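Local coordinates for acetyl-CoA hydrolase/transferase family protein (Porphyromonas gingivalis, PDB 2NVV) that probably transfers coenzyme A between acetate and other carboxylic acids or hydrolyses acetyl-CoA, and binds zinc, at residues D111-F116 with I148-D153. Residues are numbered along the deposited sequence; the frame is centred on the assembly and turned at random.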
loop_
_atom_site.group_PDB
_atom_site.type_symbol
_atom_site.label_atom_id
_atom_site.label_comp_id
_atom_site.label_asym_id
_atom_site.label_seq_id
_atom_site.Cartn_x
_atom_site.Cartn_y
_atom_site.Cartn_z
ATOM N N ASP A 111 4.434 15.096 -3.322
ATOM C CA ASP A 111 5.835 14.784 -3.578
ATOM C C ASP A 111 6.484 15.848 -4.438
ATOM O O ASP A 111 7.704 16.007 -4.432
ATOM C CB ASP A 111 5.958 13.409 -4.234
ATOM C CG ASP A 111 5.773 12.278 -3.242
ATOM O OD1 ASP A 111 5.315 12.546 -2.113
ATOM O OD2 ASP A 111 6.081 11.116 -3.585
ATOM N N LEU A 112 5.658 16.566 -5.188
ATOM C CA LEU A 112 6.139 17.646 -6.032
ATOM C C LEU A 112 6.470 18.787 -5.087
ATOM O O LEU A 112 7.503 19.429 -5.211
ATOM C CB LEU A 112 5.052 18.070 -7.020
ATOM C CG LEU A 112 5.103 17.379 -8.386
ATOM C CD1 LEU A 112 3.816 17.640 -9.167
ATOM C CD2 LEU A 112 6.326 17.886 -9.149
ATOM N N ARG A 113 5.578 19.026 -4.130
ATOM C CA ARG A 113 5.764 20.079 -3.150
ATOM C C ARG A 113 6.966 19.774 -2.264
ATOM O O ARG A 113 7.687 20.684 -1.867
ATOM C CB ARG A 113 4.498 20.240 -2.303
ATOM C CG ARG A 113 3.262 20.629 -3.108
ATOM C CD ARG A 113 2.193 21.237 -2.216
ATOM N NE ARG A 113 1.700 20.289 -1.219
ATOM C CZ ARG A 113 0.690 19.450 -1.402
ATOM N NH1 ARG A 113 0.337 18.631 -0.421
ATOM N NH2 ARG A 113 0.027 19.438 -2.555
ATOM N N TYR A 114 7.180 18.497 -1.962
ATOM C CA TYR A 114 8.310 18.065 -1.136
ATOM C C TYR A 114 9.636 18.278 -1.871
ATOM O O TYR A 114 10.703 18.246 -1.264
ATOM C CB TYR A 114 8.177 16.577 -0.765
ATOM C CG TYR A 114 6.975 16.251 0.091
ATOM C CD1 TYR A 114 6.225 17.266 0.689
ATOM C CD2 TYR A 114 6.595 14.926 0.326
ATOM C CE1 TYR A 114 5.122 16.969 1.501
ATOM C CE2 TYR A 114 5.498 14.623 1.137
ATOM C CZ TYR A 114 4.768 15.651 1.719
ATOM O OH TYR A 114 3.686 15.372 2.515
ATOM N N GLY A 115 9.554 18.478 -3.183
ATOM C CA GLY A 115 10.734 18.702 -3.991
ATOM C C GLY A 115 11.351 17.423 -4.524
ATOM O O GLY A 115 12.472 17.452 -5.052
ATOM N N PHE A 116 10.630 16.306 -4.397
ATOM C CA PHE A 116 11.144 15.016 -4.852
ATOM C C PHE A 116 11.471 14.961 -6.343
ATOM O O PHE A 116 12.404 14.276 -6.757
ATOM C CB PHE A 116 10.165 13.906 -4.487
ATOM C CG PHE A 116 10.062 13.653 -3.011
ATOM C CD1 PHE A 116 10.892 14.322 -2.114
ATOM C CD2 PHE A 116 9.129 12.747 -2.507
ATOM C CE1 PHE A 116 10.793 14.092 -0.736
ATOM C CE2 PHE A 116 9.025 12.510 -1.124
ATOM C CZ PHE A 116 9.861 13.188 -0.242
ATOM N N ILE A 148 0.427 22.208 -9.895
ATOM C CA ILE A 148 1.237 22.695 -11.007
ATOM C C ILE A 148 1.104 24.211 -11.180
ATOM O O ILE A 148 2.046 24.878 -11.600
ATOM C CB ILE A 148 0.892 21.970 -12.362
ATOM C CG1 ILE A 148 -0.593 22.067 -12.675
ATOM C CG2 ILE A 148 1.309 20.517 -12.292
ATOM C CD1 ILE A 148 -0.976 21.376 -13.959
ATOM N N CYS A 149 -0.066 24.749 -10.855
ATOM C CA CYS A 149 -0.303 26.183 -10.957
ATOM C C CYS A 149 0.465 26.927 -9.874
ATOM O O CYS A 149 0.921 28.060 -10.080
ATOM C CB CYS A 149 -1.789 26.491 -10.815
ATOM S SG CYS A 149 -2.784 26.123 -12.277
ATOM N N ARG A 150 0.608 26.283 -8.722
ATOM C CA ARG A 150 1.318 26.874 -7.603
ATOM C C ARG A 150 2.827 26.858 -7.825
ATOM O O ARG A 150 3.501 27.873 -7.632
ATOM C CB ARG A 150 1.000 26.115 -6.310
ATOM C CG ARG A 150 1.806 26.608 -5.133
ATOM C CD ARG A 150 2.168 25.498 -4.159
ATOM N NE ARG A 150 1.192 25.357 -3.079
ATOM C CZ ARG A 150 1.522 25.180 -1.802
ATOM N NH1 ARG A 150 2.805 25.128 -1.450
ATOM N NH2 ARG A 150 0.574 25.041 -0.877
ATOM N N LEU A 151 3.344 25.703 -8.238
ATOM C CA LEU A 151 4.771 25.514 -8.453
ATOM C C LEU A 151 5.381 26.049 -9.752
ATOM O O LEU A 151 6.585 26.293 -9.798
ATOM C CB LEU A 151 5.095 24.025 -8.346
ATOM C CG LEU A 151 5.471 23.366 -7.014
ATOM C CD1 LEU A 151 4.853 24.092 -5.836
ATOM C CD2 LEU A 151 5.030 21.899 -7.078
ATOM N N ALA A 152 4.571 26.213 -10.800
ATOM C CA ALA A 152 5.069 26.684 -12.100
ATOM C C ALA A 152 5.540 28.123 -12.120
ATOM O O ALA A 152 4.975 28.976 -11.447
ATOM C CB ALA A 152 4.004 26.486 -13.176
ATOM N N ASP A 153 6.581 28.384 -12.908
ATOM C CA ASP A 153 7.131 29.722 -13.063
ATOM C C ASP A 153 6.174 30.552 -13.926
ATOM O O ASP A 153 5.964 31.744 -13.684
ATOM C CB ASP A 153 8.490 29.655 -13.752
ATOM C CG ASP A 153 9.601 29.215 -12.825
ATOM O OD1 ASP A 153 10.676 28.834 -13.342
ATOM O OD2 ASP A 153 9.415 29.262 -11.588
#
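Leu151 lays its CD2 methyl over the backbone of Leu112 and Arg113, 3.8 Å from Leu112 CB and 4.2 Å from Arg113 N. The meeting illustrates how, in an alpha/beta fold, the last turns of two helices, 108-113 and 145-151, pack on each other while one of them also meets a parallel sheet: the side chains of Cys149 and Ala152 touch its strand 122-127. No hydrogen bond joins the two segments. Next to the leucines, Arg113 and Arg150 cross at about a right angle, and Arg113 CD sits over the centre of one face of the Arg150 guanidinium, 4.0 Å from Arg150 CZ. Aliphatic carbon thus covers a cationic plane, while the two guanidinium planes stand 43° apart. A chi1 of 175° swings CG of Arg150 opposite the backbone nitrogen, and bends at chi2 and chi3 bring the guanidinium to Arg113. Shared acid probably offsets the like charges: Glu175 forms salt bridges with both arginines, and Asp178 and Glu334 also pair with Arg113. Two residues after Arg113, Gly115 closes the helix in a Schellman motif, with Phe116 N bonded to Asp111 O at 2.9 Å and Gly115 N to Leu112 O at 3.0 Å.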